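Local coordinates for putative peptidase (Parabacteroides merdae, PDB 4L8K), which probably cleaves peptide bonds as a serine peptidase of family S41, though its substrate is not known, at residues Pro88-Lys93 with Met241-Gly246; Ile214-Arg219 with Asp300-Ala305. One frame throughout, in Å; residues are numbered along the deposited sequence.

In the fold
Followed from the N terminus, the chain first lays down the loop 88-93, between helix 82-85 and helix 93-100, and meets its partner 241-246 at the end of strand 238-242 after passing through strands 120-125, 149-153 and 213-217; interaction 1 closes there. Interaction 2 opens inside that span, on strand 213-217, and closes beyond it, at the start of helix 301-311, so the two contacts cross rather than nest. Strands 213-217 and 238-242 are neighbours in the mixed sheet, bonded through Met241 N and Val215 O. Together the contacts tie an early loop and a late helix to adjacent parallel strands, their centres about 7 Å apart.

Interaction 1: residues Pro88-Lys93 with Met241-Gly246; sequences PANFYK and MGDRTG
Asn90 holds CG anti to its own carbonyl carbon (chi1 -79°), while Asp243 sends its carboxylate anti to the backbone N (chi1 -160°), and the two polar ends meet where the loop 88-93 passes the end of strand 238-242. Asn90 ND2 lies 3.3 Å from Asp243 OD2, a weak hydrogen bond bent to 122°, with amide and carboxylate planes nearly perpendicular. A water makes the firmer link: it lies 2.6 Å from Asp243 OD2 and 2.7 Å from Pro88 O, and accepts from Asn90 ND2 at 3.1 Å. The proline ring brings CD to 3.8 Å from Asp243 OD2. Asp243 OD1 takes the backbone N of Arg244 at 2.8 Å from above the carboxylate plane, which helps fix the group's rotation. With the carboxylate of Asp243 cut back to an alanine, the water and the Asn90 amide would probably lose their shared acceptor, and the Pro88 ring would be less well covered. This water-bridged polar contact joins the loop before helix 93-100 to the C-terminal end of a parallel strand. Asn90 OD1 is bound to Ile290 N, and its side chain touches Ile302 of helix 301-311; Asp243 O receives Thr217 OG1 from strand 213-217.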
# COMPACT_ATOMS: atom_id res chain seq x y z
N PRO A 88 -9.06 11.80 1.68
CA PRO A 88 -9.76 11.68 2.98
C PRO A 88 -9.27 10.45 3.74
O PRO A 88 -8.69 9.53 3.14
CB PRO A 88 -11.23 11.55 2.58
CG PRO A 88 -11.29 11.99 1.11
CD PRO A 88 -9.99 11.57 0.55
N ALA A 89 -9.43 10.46 5.08
CA ALA A 89 -9.03 9.34 5.93
C ALA A 89 -9.70 8.04 5.44
O ALA A 89 -9.02 7.04 5.20
CB ALA A 89 -9.36 9.62 7.40
N ASN A 90 -11.03 8.08 5.22
CA ASN A 90 -11.87 6.96 4.72
C ASN A 90 -11.79 5.73 5.60
O ASN A 90 -12.05 4.60 5.13
CB ASN A 90 -11.55 6.60 3.25
CG ASN A 90 -12.21 7.57 2.28
OD1 ASN A 90 -13.33 8.02 2.49
ND2 ASN A 90 -11.53 7.93 1.22
N PHE A 91 -11.51 5.95 6.90
CA PHE A 91 -11.44 4.91 7.94
C PHE A 91 -11.44 5.60 9.30
O PHE A 91 -10.73 6.59 9.47
CB PHE A 91 -10.17 4.02 7.79
CG PHE A 91 -10.07 2.92 8.82
CD1 PHE A 91 -10.74 1.71 8.63
CD2 PHE A 91 -9.35 3.10 9.99
CE1 PHE A 91 -10.70 0.70 9.60
CE2 PHE A 91 -9.30 2.10 10.97
CZ PHE A 91 -9.97 0.90 10.76
N TYR A 92 -12.24 5.09 10.24
CA TYR A 92 -12.33 5.59 11.61
C TYR A 92 -12.55 4.40 12.48
O TYR A 92 -13.54 3.67 12.30
CB TYR A 92 -13.46 6.64 11.80
CG TYR A 92 -13.32 7.83 10.87
CD1 TYR A 92 -12.48 8.90 11.20
CD2 TYR A 92 -13.98 7.87 9.65
CE1 TYR A 92 -12.34 9.99 10.34
CE2 TYR A 92 -13.83 8.94 8.78
CZ TYR A 92 -13.02 10.01 9.13
OH TYR A 92 -12.89 11.06 8.27
N LYS A 93 -11.61 4.15 13.40
CA LYS A 93 -11.65 3.03 14.34
C LYS A 93 -12.96 3.06 15.16
O LYS A 93 -13.59 2.02 15.34
CB LYS A 93 -10.40 3.11 15.25
CG LYS A 93 -10.36 2.17 16.46
CD LYS A 93 -9.93 0.74 16.11
CE LYS A 93 -9.69 -0.14 17.33
NZ LYS A 93 -10.85 -0.19 18.28
N MSE A 241 -12.81 -1.92 -3.31
CA MSE A 241 -13.67 -0.78 -3.05
C MSE A 241 -13.03 0.18 -2.04
O MSE A 241 -12.33 -0.25 -1.14
CB MSE A 241 -15.01 -1.34 -2.54
CG MSE A 241 -16.01 -0.28 -2.08
SE MSE A 241 -17.66 -1.12 -1.52
CE MSE A 241 -18.21 -2.02 -3.07
N GLY A 242 -13.34 1.47 -2.18
CA GLY A 242 -12.87 2.50 -1.28
C GLY A 242 -12.15 3.60 -2.03
O GLY A 242 -12.72 4.22 -2.93
N ASP A 243 -10.88 3.81 -1.69
CA ASP A 243 -10.10 4.87 -2.32
C ASP A 243 -8.79 4.31 -2.88
O ASP A 243 -8.40 3.16 -2.60
CB ASP A 243 -9.83 5.99 -1.30
CG ASP A 243 -9.45 7.36 -1.86
OD1 ASP A 243 -9.45 7.52 -3.12
OD2 ASP A 243 -9.14 8.27 -1.06
N ARG A 244 -8.13 5.14 -3.71
CA ARG A 244 -6.85 4.80 -4.31
C ARG A 244 -5.86 4.44 -3.19
O ARG A 244 -5.82 5.11 -2.14
CB ARG A 244 -6.34 5.97 -5.17
CG ARG A 244 -5.01 5.75 -5.91
CD ARG A 244 -4.68 7.00 -6.74
NE ARG A 244 -3.41 6.94 -7.47
CZ ARG A 244 -3.19 6.25 -8.59
NH1 ARG A 244 -4.15 5.48 -9.10
NH2 ARG A 244 -2.02 6.30 -9.19
N THR A 245 -5.08 3.35 -3.38
CA THR A 245 -4.10 2.97 -2.37
C THR A 245 -3.00 4.08 -2.30
O THR A 245 -2.93 4.95 -3.18
CB THR A 245 -3.47 1.60 -2.69
OG1 THR A 245 -2.64 1.77 -3.83
CG2 THR A 245 -4.50 0.47 -2.88
N GLY A 246 -2.17 4.02 -1.26
CA GLY A 246 -1.06 4.95 -1.07
C GLY A 246 0.18 4.61 -1.87
O GLY A 246 1.20 5.30 -1.76
O HOH W 1 -8.42 7.49 1.35

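Interaction 2: residues Ile214-Arg219 with Asp300-Ala305; sequences IVLTNR and DTIIEA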
# COMPACT_ATOMS: atom_id res chain seq x y z
N ILE A 214 -14.92 -8.57 -1.25
CA ILE A 214 -14.74 -7.13 -1.39
C ILE A 214 -13.49 -6.76 -0.59
O ILE A 214 -13.46 -6.98 0.61
CB ILE A 214 -15.95 -6.22 -1.02
CG1 ILE A 214 -17.32 -6.75 -1.58
CG2 ILE A 214 -15.66 -4.77 -1.42
CD1 ILE A 214 -17.48 -6.84 -3.09
N VAL A 215 -12.46 -6.24 -1.26
CA VAL A 215 -11.23 -5.77 -0.62
C VAL A 215 -11.40 -4.26 -0.39
O VAL A 215 -11.73 -3.54 -1.33
CB VAL A 215 -9.91 -6.13 -1.39
CG1 VAL A 215 -8.68 -5.46 -0.76
CG2 VAL A 215 -9.72 -7.65 -1.47
N LEU A 216 -11.27 -3.80 0.86
CA LEU A 216 -11.44 -2.38 1.18
C LEU A 216 -10.10 -1.70 1.28
O LEU A 216 -9.20 -2.19 1.96
CB LEU A 216 -12.24 -2.17 2.50
CG LEU A 216 -13.61 -2.86 2.66
CD1 LEU A 216 -14.34 -2.28 3.86
CD2 LEU A 216 -14.52 -2.71 1.41
N THR A 217 -9.93 -0.58 0.55
CA THR A 217 -8.67 0.16 0.52
C THR A 217 -8.88 1.66 0.76
O THR A 217 -9.96 2.20 0.53
CB THR A 217 -7.93 -0.04 -0.85
OG1 THR A 217 -8.71 0.49 -1.90
CG2 THR A 217 -7.61 -1.49 -1.15
N ASN A 218 -7.82 2.33 1.21
CA ASN A 218 -7.78 3.78 1.37
C ASN A 218 -6.34 4.23 1.09
O ASN A 218 -5.49 3.39 0.85
CB ASN A 218 -8.33 4.27 2.73
CG ASN A 218 -7.55 3.91 3.96
OD1 ASN A 218 -6.53 3.22 3.91
ND2 ASN A 218 -8.03 4.35 5.10
N ARG A 219 -6.08 5.55 1.07
CA ARG A 219 -4.76 6.10 0.83
C ARG A 219 -3.73 5.59 1.85
O ARG A 219 -2.53 5.57 1.57
CB ARG A 219 -4.81 7.65 0.85
CG ARG A 219 -3.60 8.32 0.18
CD ARG A 219 -3.39 7.89 -1.26
NE ARG A 219 -2.30 8.70 -1.78
CZ ARG A 219 -1.75 8.61 -2.98
NH1 ARG A 219 -2.06 7.59 -3.79
NH2 ARG A 219 -0.82 9.47 -3.36
N ASP A 300 -20.23 3.25 8.44
CA ASP A 300 -19.08 3.30 7.55
C ASP A 300 -19.64 3.10 6.15
O ASP A 300 -20.08 2.00 5.82
CB ASP A 300 -18.04 2.19 7.94
CG ASP A 300 -16.73 2.20 7.15
OD1 ASP A 300 -16.78 2.38 5.92
OD2 ASP A 300 -15.67 1.96 7.77
N THR A 301 -19.65 4.15 5.33
CA THR A 301 -20.18 4.14 3.96
C THR A 301 -19.58 3.01 3.11
O THR A 301 -20.30 2.36 2.35
CB THR A 301 -19.93 5.51 3.28
OG1 THR A 301 -20.20 6.53 4.23
CG2 THR A 301 -20.81 5.74 2.05
N ILE A 302 -18.26 2.75 3.29
CA ILE A 302 -17.53 1.74 2.54
C ILE A 302 -17.97 0.34 2.97
O ILE A 302 -18.29 -0.47 2.10
CB ILE A 302 -15.98 1.97 2.63
CG1 ILE A 302 -15.66 3.44 2.22
CG2 ILE A 302 -15.25 0.97 1.71
CD1 ILE A 302 -14.18 3.90 2.38
N ILE A 303 -18.03 0.06 4.30
CA ILE A 303 -18.49 -1.26 4.75
C ILE A 303 -19.95 -1.49 4.27
O ILE A 303 -20.25 -2.57 3.76
CB ILE A 303 -18.33 -1.47 6.29
CG1 ILE A 303 -16.83 -1.41 6.70
CG2 ILE A 303 -18.97 -2.82 6.75
CD1 ILE A 303 -16.58 -1.41 8.28
N GLU A 304 -20.82 -0.44 4.38
CA GLU A 304 -22.22 -0.55 3.98
C GLU A 304 -22.39 -0.83 2.47
O GLU A 304 -23.19 -1.68 2.11
CB GLU A 304 -23.01 0.71 4.36
CG GLU A 304 -23.14 0.90 5.86
CD GLU A 304 -23.93 -0.13 6.64
OE1 GLU A 304 -24.72 -0.88 6.04
OE2 GLU A 304 -23.76 -0.17 7.88
N ALA A 305 -21.61 -0.13 1.61
CA ALA A 305 -21.64 -0.34 0.16
C ALA A 305 -21.19 -1.77 -0.18
O ALA A 305 -21.82 -2.43 -1.00
CB ALA A 305 -20.77 0.68 -0.55
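Leu216, in the extended strand 213-217, and Ile302, in the first turn of the helix that starts at Thr301, have their CA atoms 7.5 Å apart, the closest pair of CA atoms between the two segments. No hydrogen bond spans them, and the contact is carried by three buried apolar side chains. Leu216 points toward the helix and divides its two methyls: CD2 rests 3.8 Å from Ile302 CG2, and CD1 reaches Ile303 CG1 at 3.9 Å. CD1 also lies 4.0 Å from Ile302 CG2, so this one branch of Ile302 is touched by both methyls of the leucine. The Leu216 and Ile302 side chains run past each other in opposite directions, whereas Ile303 crosses the leucine at about a right angle. Although the CB of Ile303 is directed away from the strand, CG1 stands anti to the carbonyl carbon (chi1 -62°) and provides the atom that meets the leucine methyl.

The helix start is capped by Asp300: its OD1 accepts from Ile303 N at 3.1 Å, from above the carboxylate plane, and more weakly from Ile302 N. Asp300 OD2 forms a salt bridge with Arg155, whose loop also touches Ile303. Such apolar packing of a helix on parallel strands is consistent with the alpha/beta core of the ClpP/crotonase clan. Leu216 further packs on Ala306 of the same helix and on Ile151 and Asp153 of the neighbouring strand 149-153, placing helix 301-311 against one face of the mixed sheet, over its parallel strands.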